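Local coordinates for putative aminopeptidase (Leishmania major, PDB 5NTH), which probably acts as a manganese-dependent metalloaminopeptidase of the M17 leucyl aminopeptidase family, removing residues from the N-termini of peptides, at residues A[44-49]-A[128-133]. Numbering follows the deposited sequence.
Unlike the reference sequence in segment 44-49: Y45 (reference Pro).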
loop_
_atom_site.group_PDB
_atom_site.type_symbol
_atom_site.label_atom_id
_atom_site.label_comp_id
_atom_site.label_asym_id
_atom_site.label_seq_id
_atom_site.Cartn_x
_atom_site.Cartn_y
_atom_site.Cartn_z
ATOM N N ALA A 44 -16.315 22.934 -47.918
ATOM C CA ALA A 44 -14.987 22.958 -47.378
ATOM C C ALA A 44 -14.206 21.742 -47.821
ATOM O O ALA A 44 -14.779 20.743 -48.296
ATOM C CB ALA A 44 -15.050 23.004 -45.870
ATOM N N TYR A 45 -12.891 21.848 -47.601
ATOM C CA TYR A 45 -11.952 20.814 -47.917
ATOM C C TYR A 45 -12.404 19.519 -47.207
ATOM O O TYR A 45 -12.317 18.433 -47.755
ATOM C CB TYR A 45 -10.588 21.306 -47.462
ATOM N N HIS A 46 -12.934 19.660 -45.987
ATOM C CA HIS A 46 -13.456 18.527 -45.180
ATOM C C HIS A 46 -14.875 18.810 -44.701
ATOM O O HIS A 46 -15.216 19.960 -44.375
ATOM C CB HIS A 46 -12.555 18.282 -43.959
ATOM C CG HIS A 46 -11.129 18.056 -44.325
ATOM N ND1 HIS A 46 -10.568 16.797 -44.399
ATOM C CD2 HIS A 46 -10.170 18.923 -44.721
ATOM C CE1 HIS A 46 -9.311 16.903 -44.782
ATOM N NE2 HIS A 46 -9.046 18.182 -44.985
ATOM N N VAL A 47 -15.683 17.747 -44.660
ATOM C CA VAL A 47 -17.080 17.841 -44.310
ATOM C C VAL A 47 -17.445 16.720 -43.362
ATOM O O VAL A 47 -17.110 15.579 -43.600
ATOM C CB VAL A 47 -17.988 17.753 -45.546
ATOM C CG1 VAL A 47 -19.432 17.961 -45.150
ATOM C CG2 VAL A 47 -17.632 18.808 -46.551
ATOM N N LEU A 48 -18.165 17.074 -42.304
ATOM C CA LEU A 48 -18.745 16.125 -41.397
ATOM C C LEU A 48 -20.269 16.286 -41.379
ATOM O O LEU A 48 -20.804 17.398 -41.260
ATOM C CB LEU A 48 -18.181 16.333 -39.993
ATOM C CG LEU A 48 -18.910 15.583 -38.870
ATOM C CD1 LEU A 48 -18.736 14.066 -38.961
ATOM C CD2 LEU A 48 -18.443 16.098 -37.524
ATOM N N LEU A 49 -20.948 15.153 -41.450
ATOM C CA LEU A 49 -22.374 15.109 -41.393
ATOM C C LEU A 49 -22.737 14.213 -40.237
ATOM O O LEU A 49 -22.291 13.060 -40.172
ATOM C CB LEU A 49 -22.932 14.546 -42.691
ATOM C CG LEU A 49 -24.445 14.330 -42.700
ATOM C CD1 LEU A 49 -25.214 15.599 -42.341
ATOM C CD2 LEU A 49 -24.822 13.804 -44.070
ATOM N N CYS A 128 -11.681 16.307 -37.052
ATOM C CA CYS A 128 -10.708 17.390 -37.073
ATOM C C CYS A 128 -9.293 16.841 -37.281
ATOM O O CYS A 128 -8.389 17.599 -37.651
ATOM C CB CYS A 128 -10.776 18.239 -35.799
ATOM S SG CYS A 128 -12.366 19.032 -35.505
ATOM N N GLY A 129 -9.089 15.541 -37.055
ATOM C CA GLY A 129 -7.730 14.998 -37.004
ATOM C C GLY A 129 -6.946 15.029 -38.307
ATOM O O GLY A 129 -5.709 14.922 -38.294
ATOM N N SER A 130 -7.683 15.152 -39.419
ATOM C CA SER A 130 -7.120 15.149 -40.776
ATOM C C SER A 130 -7.196 16.528 -41.447
ATOM O O SER A 130 -6.885 16.656 -42.617
ATOM C CB SER A 130 -7.852 14.097 -41.620
ATOM O OG SER A 130 -9.238 14.152 -41.311
ATOM N N VAL A 131 -7.602 17.552 -40.709
ATOM C CA VAL A 131 -7.727 18.887 -41.267
ATOM C C VAL A 131 -6.361 19.557 -41.201
ATOM O O VAL A 131 -5.747 19.632 -40.141
ATOM C CB VAL A 131 -8.801 19.705 -40.520
ATOM C CG1 VAL A 131 -8.866 21.135 -41.012
ATOM C CG2 VAL A 131 -10.159 19.059 -40.693
ATOM N N GLU A 132 -5.904 20.068 -42.335
ATOM C CA GLU A 132 -4.567 20.661 -42.432
ATOM C C GLU A 132 -4.598 22.141 -42.135
ATOM O O GLU A 132 -5.654 22.764 -42.162
ATOM C CB GLU A 132 -3.972 20.443 -43.812
ATOM C CG GLU A 132 -3.381 19.063 -44.046
ATOM C CD GLU A 132 -3.198 18.796 -45.544
ATOM O OE1 GLU A 132 -2.053 18.876 -46.057
ATOM O OE2 GLU A 132 -4.217 18.550 -46.227
ATOM N N GLU A 133 -3.414 22.686 -41.856
ATOM C CA GLU A 133 -3.244 24.089 -41.467
ATOM C C GLU A 133 -4.025 24.999 -42.400
ATOM O O GLU A 133 -4.069 24.760 -43.597
ATOM C CB GLU A 133 -1.758 24.492 -41.442
ATOM C CG GLU A 133 -1.503 26.010 -41.338
ATOM C CD GLU A 133 -0.416 26.376 -40.328
ATOM O OE1 GLU A 133 -0.748 26.559 -39.124
ATOM O OE2 GLU A 133 0.765 26.499 -40.737
#
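The imidazole of H46 carries V131 on one face: CG2 of V131 sits 4.2 Å from the centroid of the H46 ring, 22° off its normal, which qualifies as a CH-pi contact. The methyl is displaced toward the rim, and its closest ring atom confirms this, V131 CG2 being 3.9 Å from H46 CG. With CG2 anti to the carbonyl carbon and CG1 anti to the backbone N (chi1 175°), it is the CG2 branch of V131 that reaches the ring. The carbonyl of S130 comes to the imidazole obliquely, with S130 O 3.3 Å from H46 CE1 and 3.6 Å from H46 NE2; this is a close contact of the carbonyl oxygen with the CE1 carbon, not a hydrogen bond. Both nitrogens of H46 have weak hydrogen bonds elsewhere, ND1 to OE1 of E98 and NE2 to OE1 of E135, which would help fix the ring's rotation, and the same E98 oxygen is hydrogen-bonded to OG of S130, tying both segments to strand 97-103. A carboxylate oxygen at each ring nitrogen could favour a protonated imidazole, although the charge of H46 is not seen; E132 OE2, 5.0 Å from H46 NE2, might add to that field. The contact thus packs the loop that leads into strand 137-142 against H46, the first residue of strand 46-51. That loop belongs to the beta-alpha-beta crossover from strand 97-103 through helix 117-127 to strand 137-142, which passes strand 46-51 lying between the two parallel strands, in the sheet of the macro-like N-terminal domain, remote from the manganese site.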